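Local coordinates for protein 23S rRNA (guanine(2535)-N(1))-methyltransferase (Streptomyces viridochromogenes, PDB 1O9G) that methylates guanine-2535 of 23S ribosomal RNA at N1, with S-adenosyl-L-methionine as methyl donor, and so confers resistance to the orthosomycin antibiotic avilamycin, at residues Leu35-Glu38 against Ile39-Ala43; Ala130-Arg133 against Leu134-Leu138. The protein carries 3 engineered substitutions. All blocks are in the same frame, centred on the assembly; numbering follows the deposited sequence.

Overall arrangement
Both contacts are short helical stretches of about two and a half turns, read at i to i+4 spacing, and they follow one another along the chain: contact 1 in helix 33-45, just ahead of the first strand of the sheet, contact 2 in helix 122-140, just ahead of strand 147-151. Their centres lie about 22 Å apart and their nearest atoms about 12 Å apart, so they do not touch. Contact 1 is buried, its centre about 10 Å from that of the chain, against the antiparallel end of the mixed seven-stranded sheet of this Rossmann-like methyltransferase. Contact 2 has its centre about 19 Å from the chain's centre, where helix 122-140 pairs with helix 102-119. One stretch thus belongs to the core, the other to a charged, partly exposed flank.

Contact 1 (Leu35-Glu38 against Ile39-Ala43)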
ATOM      1  N   LEU A  35      -5.807   9.509  -3.237  1.00 17.41           N
ATOM      2  CA  LEU A  35      -6.350   8.971  -2.009  1.00 16.77           C
ATOM      3  C   LEU A  35      -5.265   8.202  -1.262  1.00 15.72           C
ATOM      4  O   LEU A  35      -5.202   8.235  -0.031  1.00 15.59           O
ATOM      5  CB  LEU A  35      -7.571   8.095  -2.293  1.00 18.69           C
ATOM      6  CG  LEU A  35      -8.270   7.511  -1.086  1.00 19.24           C
ATOM      7  CD1 LEU A  35      -8.658   8.605  -0.093  1.00 20.32           C
ATOM      8  CD2 LEU A  35      -9.497   6.730  -1.501  1.00 20.78           C
ATOM      9  N   ALA A  36      -4.423   7.487  -1.988  1.00 15.43           N
ATOM     10  CA  ALA A  36      -3.326   6.750  -1.330  1.00 14.50           C
ATOM     11  C   ALA A  36      -2.432   7.684  -0.528  1.00 14.37           C
ATOM     12  O   ALA A  36      -2.123   7.422   0.645  1.00 14.04           O
ATOM     13  CB  ALA A  36      -2.502   5.991  -2.338  1.00 14.87           C
ATOM     14  N   THR A  37      -2.039   8.783  -1.140  1.00 15.24           N
ATOM     15  CA  THR A  37      -1.120   9.706  -0.479  1.00 15.34           C
ATOM     16  C   THR A  37      -1.836  10.452   0.666  1.00 15.84           C
ATOM     17  O   THR A  37      -1.233  10.717   1.687  1.00 16.19           O
ATOM     18  CB  THR A  37      -0.446  10.624  -1.483  1.00 17.37           C
ATOM     19  OG1 THR A  37       0.526  11.416  -0.793  1.00 20.93           O
ATOM     20  CG2 THR A  37      -1.383  11.589  -2.106  1.00 18.41           C
ATOM     21  N   GLU A  38      -3.132  10.718   0.525  1.00 15.96           N
ATOM     22  CA  GLU A  38      -3.915  11.346   1.587  1.00 16.21           C
ATOM     23  C   GLU A  38      -3.956  10.449   2.824  1.00 14.97           C
ATOM     24  O   GLU A  38      -3.708  10.897   3.930  1.00 16.58           O
ATOM     25  CB  GLU A  38      -5.336  11.662   1.104  1.00 18.61           C
ATOM     26  CG  GLU A  38      -6.257  12.267   2.158  1.00 19.79           C
ATOM     27  CD  GLU A  38      -5.927  13.701   2.543  1.00 21.71           C
ATOM     28  OE1 GLU A  38      -5.205  14.391   1.803  1.00 22.92           O
ATOM     29  OE2 GLU A  38      -6.420  14.160   3.596  1.00 25.14           O
ATOM     30  N   ILE A  39      -4.265   9.178   2.642  1.00 14.33           N
ATOM     31  CA  ILE A  39      -4.383   8.261   3.758  1.00 14.32           C
ATOM     32  C   ILE A  39      -3.002   8.113   4.417  1.00 13.48           C
ATOM     33  O   ILE A  39      -2.896   8.149   5.640  1.00 14.99           O
ATOM     34  CB  ILE A  39      -4.949   6.876   3.322  1.00 14.01           C
ATOM     35  CG1 ILE A  39      -6.376   6.996   2.792  1.00 15.80           C
ATOM     36  CG2 ILE A  39      -4.878   5.917   4.486  1.00 13.98           C
ATOM     37  CD1 ILE A  39      -6.891   5.763   2.067  1.00 16.09           C
ATOM     38  N   PHE A  40      -1.964   7.911   3.609  1.00 13.08           N
ATOM     39  CA  PHE A  40      -0.623   7.702   4.144  1.00 13.53           C
ATOM     40  C   PHE A  40      -0.167   8.914   4.968  1.00 13.24           C
ATOM     41  O   PHE A  40       0.378   8.770   6.067  1.00 13.91           O
ATOM     42  CB  PHE A  40       0.382   7.382   3.025  1.00 14.23           C
ATOM     43  CG  PHE A  40       1.774   7.163   3.505  1.00 15.46           C
ATOM     44  CD1 PHE A  40       2.081   6.053   4.249  1.00 16.08           C
ATOM     45  CD2 PHE A  40       2.776   8.084   3.237  1.00 16.42           C
ATOM     46  CE1 PHE A  40       3.350   5.843   4.698  1.00 17.21           C
ATOM     47  CE2 PHE A  40       4.055   7.879   3.673  1.00 18.54           C
ATOM     48  CZ  PHE A  40       4.347   6.763   4.409  1.00 18.28           C
ATOM     49  N   GLN A  41      -0.405  10.113   4.448  1.00 14.58           N
ATOM     50  CA  GLN A  41      -0.020  11.331   5.158  1.00 15.68           C
ATOM     51  C   GLN A  41      -0.824  11.526   6.446  1.00 15.22           C
ATOM     52  O   GLN A  41      -0.284  11.979   7.440  1.00 17.16           O
ATOM     53  CB  GLN A  41      -0.087  12.546   4.230  1.00 16.93           C
ATOM     54  CG  GLN A  41       0.962  12.490   3.133  1.00 17.97           C
ATOM     55  CD  GLN A  41       0.990  13.739   2.306  1.00 22.25           C
ATOM     56  OE1 GLN A  41       1.300  14.808   2.834  1.00 26.06           O
ATOM     57  NE2 GLN A  41       0.622  13.631   1.038  1.00 24.92           N
ATOM     58  N   ARG A  42      -2.097  11.128   6.446  1.00 15.08           N
ATOM     59  CA  ARG A  42      -2.883  11.149   7.668  1.00 15.38           C
ATOM     60  C   ARG A  42      -2.306  10.189   8.715  1.00 14.90           C
ATOM     61  O   ARG A  42      -2.295  10.488   9.908  1.00 16.21           O
ATOM     62  CB  ARG A  42      -4.366  10.815   7.416  1.00 16.41           C
ATOM     63  CG  ARG A  42      -5.120  11.956   6.742  1.00 17.87           C
ATOM     64  CD  ARG A  42      -6.539  11.600   6.371  1.00 20.04           C
ATOM     65  NE  ARG A  42      -7.265  12.690   5.716  1.00 21.22           N
ATOM     66  CZ  ARG A  42      -8.483  13.094   6.038  1.00 24.10           C
ATOM     67  NH1 ARG A  42      -9.142  12.574   7.060  1.00 24.88           N
ATOM     68  NH2 ARG A  42      -9.048  14.047   5.323  1.00 27.66           N
ATOM     69  N   ALA A  43      -1.860   9.027   8.282  1.00 14.42           N
ATOM     70  CA  ALA A  43      -1.258   8.087   9.199  1.00 14.55           C
ATOM     71  C   ALA A  43       0.042   8.641   9.775  1.00 15.12           C
ATOM     72  O   ALA A  43       0.300   8.549  10.979  1.00 16.34           O
ATOM     73  CB  ALA A  43      -1.024   6.768   8.509  1.00 14.77           C
TER
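E38 and R42 form the charged pair of this stretch of helix, a salt bridge at i to i+4 spacing. The main bond runs from R42 NE to E38 OE2 at 2.7 Å, nearly straight (165°), with the oxygen lying in the guanidinium plane. OE2 is met on its anti side, and R42 NH2 adds a weak second bond to it at 3.1 Å. The flat groups are turned 66° apart, and the one oxygen OE2 serves both nitrogens. E38 reaches it by a bend at chi2 (71°), while R42 stays extended from CG to NE. The backbone nitrogen of R5 also bonds to OE2, and those of H6 and A7 to OE1, so both carboxylate oxygens are held by the N-terminal segment; R42 NH1 has a second anion in E228.

A second polar pair lies elsewhere on the helix. Q41 NE2 donates to T37 OG1 at 2.9 Å, close to its own amide plane, the two side chains lying alongside one another. The threonine hydroxyl also bonds to H73 NE2, so it joins the helix to the residue just beyond helix 64-72.

Apolar contact comes from L35 and I39. The isoleucine's CD1 comes to 3.9 Å from L35 CG, and its CG1 packs over the carbonyl oxygen of L35. Beneath all this run the alpha-helical backbone bonds, I39 N to L35 O, F40 N to A36 O, Q41 N to T37 O and R42 N to E38 O.

Different faces of helix 33-45 meet different neighbours. A36, T37 and F40 pack on helix 64-72, the phenyl ring also meeting the ring of H73, whereas L35, I39 and R42 lie against strands 228-232 and 235-241 at the antiparallel end of the sheet.

Contact 2 (Ala130-Arg133 against Leu134-Leu138); sequences AARR and LRERL
R132 and E136 make the salt bridge of this stretch of alpha-helix, an i to i+4 pair on helix 122-140. R132 NH1 lies 3.1 Å from E136 OE1, and it also gives a weak hydrogen bond to OE2 at 3.4 Å. The guanidinium and carboxylate planes stand 58° apart, so the acid does not meet the arginine as a coplanar fork. A bend at chi3 (59°) turns the R132 head back toward the glutamate.

The other arginines look beyond the two segments for their anions. R133 and R137 both bind D15 through NH2, each to a different carboxylate oxygen; D15 is thus shared by two arginines one helical turn apart. R135 NH2 pairs with E109 of helix 102-119, and its NE donates to a water at 2.8 Å. That water gives a weak bond back to A131 O, linking the guanidinium to its own helix.

The backbone bonds are regular: L134 N to A130 O, R135 N to A131 O, E136 N to R132 O and R137 N to R133 O. A131 packs against E109 of helix 102-119; A130, on D15 and V21, and L134, on L16, face the segment near the N-terminus. L134 CG rests 3.3 Å from A130 O. Farther along, R137 lays one guanidinium face across the preceding turn, with R133 O 3.9 Å above its plane, over the centre.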
ATOM      1  N   ALA A 130       8.231   7.954 -18.440  1.00 16.22           N
ATOM      2  CA  ALA A 130       7.708   7.938 -17.073  1.00 16.37           C
ATOM      3  C   ALA A 130       8.641   7.107 -16.172  1.00 15.89           C
ATOM      4  O   ALA A 130       8.925   7.476 -15.033  1.00 16.85           O
ATOM      5  CB  ALA A 130       6.279   7.402 -17.034  1.00 16.22           C
ATOM      6  N   ALA A 131       9.133   5.986 -16.682  1.00 15.85           N
ATOM      7  CA  ALA A 131      10.028   5.117 -15.891  1.00 15.51           C
ATOM      8  C   ALA A 131      11.345   5.828 -15.620  1.00 16.30           C
ATOM      9  O   ALA A 131      11.882   5.703 -14.526  1.00 17.73           O
ATOM     10  CB  ALA A 131      10.278   3.801 -16.603  1.00 15.58           C
ATOM     11  N   ARG A 132      11.855   6.565 -16.610  1.00 17.46           N
ATOM     12  CA  ARG A 132      13.067   7.351 -16.448  1.00 19.66           C
ATOM     13  C   ARG A 132      12.862   8.406 -15.358  1.00 19.54           C
ATOM     14  O   ARG A 132      13.709   8.538 -14.483  1.00 19.93           O
ATOM     15  CB  ARG A 132      13.468   8.032 -17.759  1.00 21.46           C
ATOM     16  CG  ARG A 132      14.578   9.053 -17.601  1.00 26.12           C
ATOM     17  CD  ARG A 132      14.881   9.835 -18.879  1.00 31.62           C
ATOM     18  NE  ARG A 132      13.719  10.585 -19.390  1.00 36.12           N
ATOM     19  CZ  ARG A 132      13.238  11.709 -18.839  1.00 40.31           C
ATOM     20  NH1 ARG A 132      13.781  12.224 -17.735  1.00 42.00           N
ATOM     21  NH2 ARG A 132      12.191  12.325 -19.383  1.00 41.47           N
ATOM     22  N   ARG A 133      11.757   9.141 -15.399  1.00 18.90           N
ATOM     23  CA  ARG A 133      11.494  10.174 -14.401  1.00 19.13           C
ATOM     24  C   ARG A 133      11.359   9.583 -12.990  1.00 17.95           C
ATOM     25  O   ARG A 133      11.909  10.139 -12.010  1.00 18.98           O
ATOM     26  CB  ARG A 133      10.270  11.006 -14.735  1.00 19.90           C
ATOM     27  CG  ARG A 133      10.431  11.940 -15.931  1.00 23.03           C
ATOM     28  CD  ARG A 133       9.279  12.887 -16.059  1.00 26.74           C
ATOM     29  NE  ARG A 133       8.067  12.183 -16.469  1.00 27.85           N
ATOM     30  CZ  ARG A 133       7.668  12.006 -17.723  1.00 25.22           C
ATOM     31  NH1 ARG A 133       8.325  12.533 -18.747  1.00 29.12           N
ATOM     32  NH2 ARG A 133       6.569  11.316 -17.968  1.00 22.58           N
ATOM     33  N   LEU A 134      10.680   8.459 -12.886  1.00 16.21           N
ATOM     34  CA  LEU A 134      10.516   7.800 -11.588  1.00 15.30           C
ATOM     35  C   LEU A 134      11.876   7.368 -11.053  1.00 15.43           C
ATOM     36  O   LEU A 134      12.106   7.457  -9.849  1.00 15.65           O
ATOM     37  CB  LEU A 134       9.535   6.602 -11.665  1.00 14.64           C
ATOM     38  CG  LEU A 134       8.071   6.958 -11.878  1.00 15.52           C
ATOM     39  CD1 LEU A 134       7.286   5.665 -12.152  1.00 15.92           C
ATOM     40  CD2 LEU A 134       7.519   7.702 -10.679  1.00 15.09           C
ATOM     41  N   ARG A 135      12.732   6.829 -11.909  1.00 15.43           N
ATOM     42  CA  ARG A 135      14.091   6.443 -11.514  1.00 15.78           C
ATOM     43  C   ARG A 135      14.899   7.638 -11.029  1.00 17.13           C
ATOM     44  O   ARG A 135      15.590   7.540 -10.022  1.00 17.25           O
ATOM     45  CB  ARG A 135      14.843   5.725 -12.622  1.00 17.91           C
ATOM     46  CG  ARG A 135      16.256   5.308 -12.255  1.00 19.63           C
ATOM     47  CD  ARG A 135      17.014   4.514 -13.304  1.00 24.19           C
ATOM     48  NE  ARG A 135      16.747   4.962 -14.660  1.00 26.66           N
ATOM     49  CZ  ARG A 135      17.216   6.062 -15.213  1.00 32.51           C
ATOM     50  NH1 ARG A 135      18.051   6.857 -14.555  1.00 35.24           N
ATOM     51  NH2 ARG A 135      16.867   6.350 -16.465  1.00 32.25           N
ATOM     52  N   GLU A 136      14.820   8.753 -11.734  1.00 18.35           N
ATOM     53  CA  GLU A 136      15.544   9.950 -11.341  1.00 21.02           C
ATOM     54  C   GLU A 136      15.081  10.457  -9.967  1.00 20.44           C
ATOM     55  O   GLU A 136      15.917  10.821  -9.139  1.00 21.61           O
ATOM     56  CB  GLU A 136      15.451  11.042 -12.417  1.00 23.91           C
ATOM     57  CG  GLU A 136      16.118  10.626 -13.727  1.00 27.36           C
ATOM     58  CD  GLU A 136      15.831  11.554 -14.893  1.00 34.76           C
ATOM     59  OE1 GLU A 136      14.877  12.367 -14.816  1.00 37.50           O
ATOM     60  OE2 GLU A 136      16.577  11.454 -15.894  1.00 37.81           O
ATOM     61  N   ARG A 137      13.780  10.466  -9.714  1.00 19.42           N
ATOM     62  CA  ARG A 137      13.251  10.838  -8.407  1.00 19.47           C
ATOM     63  C   ARG A 137      13.677   9.838  -7.319  1.00 17.05           C
ATOM     64  O   ARG A 137      14.130  10.263  -6.257  1.00 17.76           O
ATOM     65  CB  ARG A 137      11.716  11.025  -8.436  1.00 19.54           C
ATOM     66  CG  ARG A 137      11.285  12.288  -9.145  1.00 24.34           C
ATOM     67  CD  ARG A 137       9.817  12.696  -8.990  1.00 27.53           C
ATOM     68  NE  ARG A 137       8.860  11.834  -9.695  1.00 28.20           N
ATOM     69  CZ  ARG A 137       8.496  11.963 -10.976  1.00 27.67           C
ATOM     70  NH1 ARG A 137       9.024  12.909 -11.753  1.00 30.93           N
ATOM     71  NH2 ARG A 137       7.584  11.144 -11.495  1.00 25.30           N
ATOM     72  N   LEU A 138      13.615   8.550  -7.613  1.00 15.91           N
ATOM     73  CA  LEU A 138      13.976   7.535  -6.648  1.00 15.16           C
ATOM     74  C   LEU A 138      15.441   7.686  -6.230  1.00 15.56           C
ATOM     75  O   LEU A 138      15.775   7.641  -5.046  1.00 16.13           O
ATOM     76  CB  LEU A 138      13.701   6.127  -7.187  1.00 14.86           C
ATOM     77  CG  LEU A 138      14.113   4.912  -6.340  1.00 14.67           C
ATOM     78  CD1 LEU A 138      13.287   4.885  -5.069  1.00 14.18           C
ATOM     79  CD2 LEU A 138      13.927   3.643  -7.101  1.00 16.44           C
TER
HETATM   80  O   HOH W   1      14.332   4.011 -15.671  1.00 25.20           O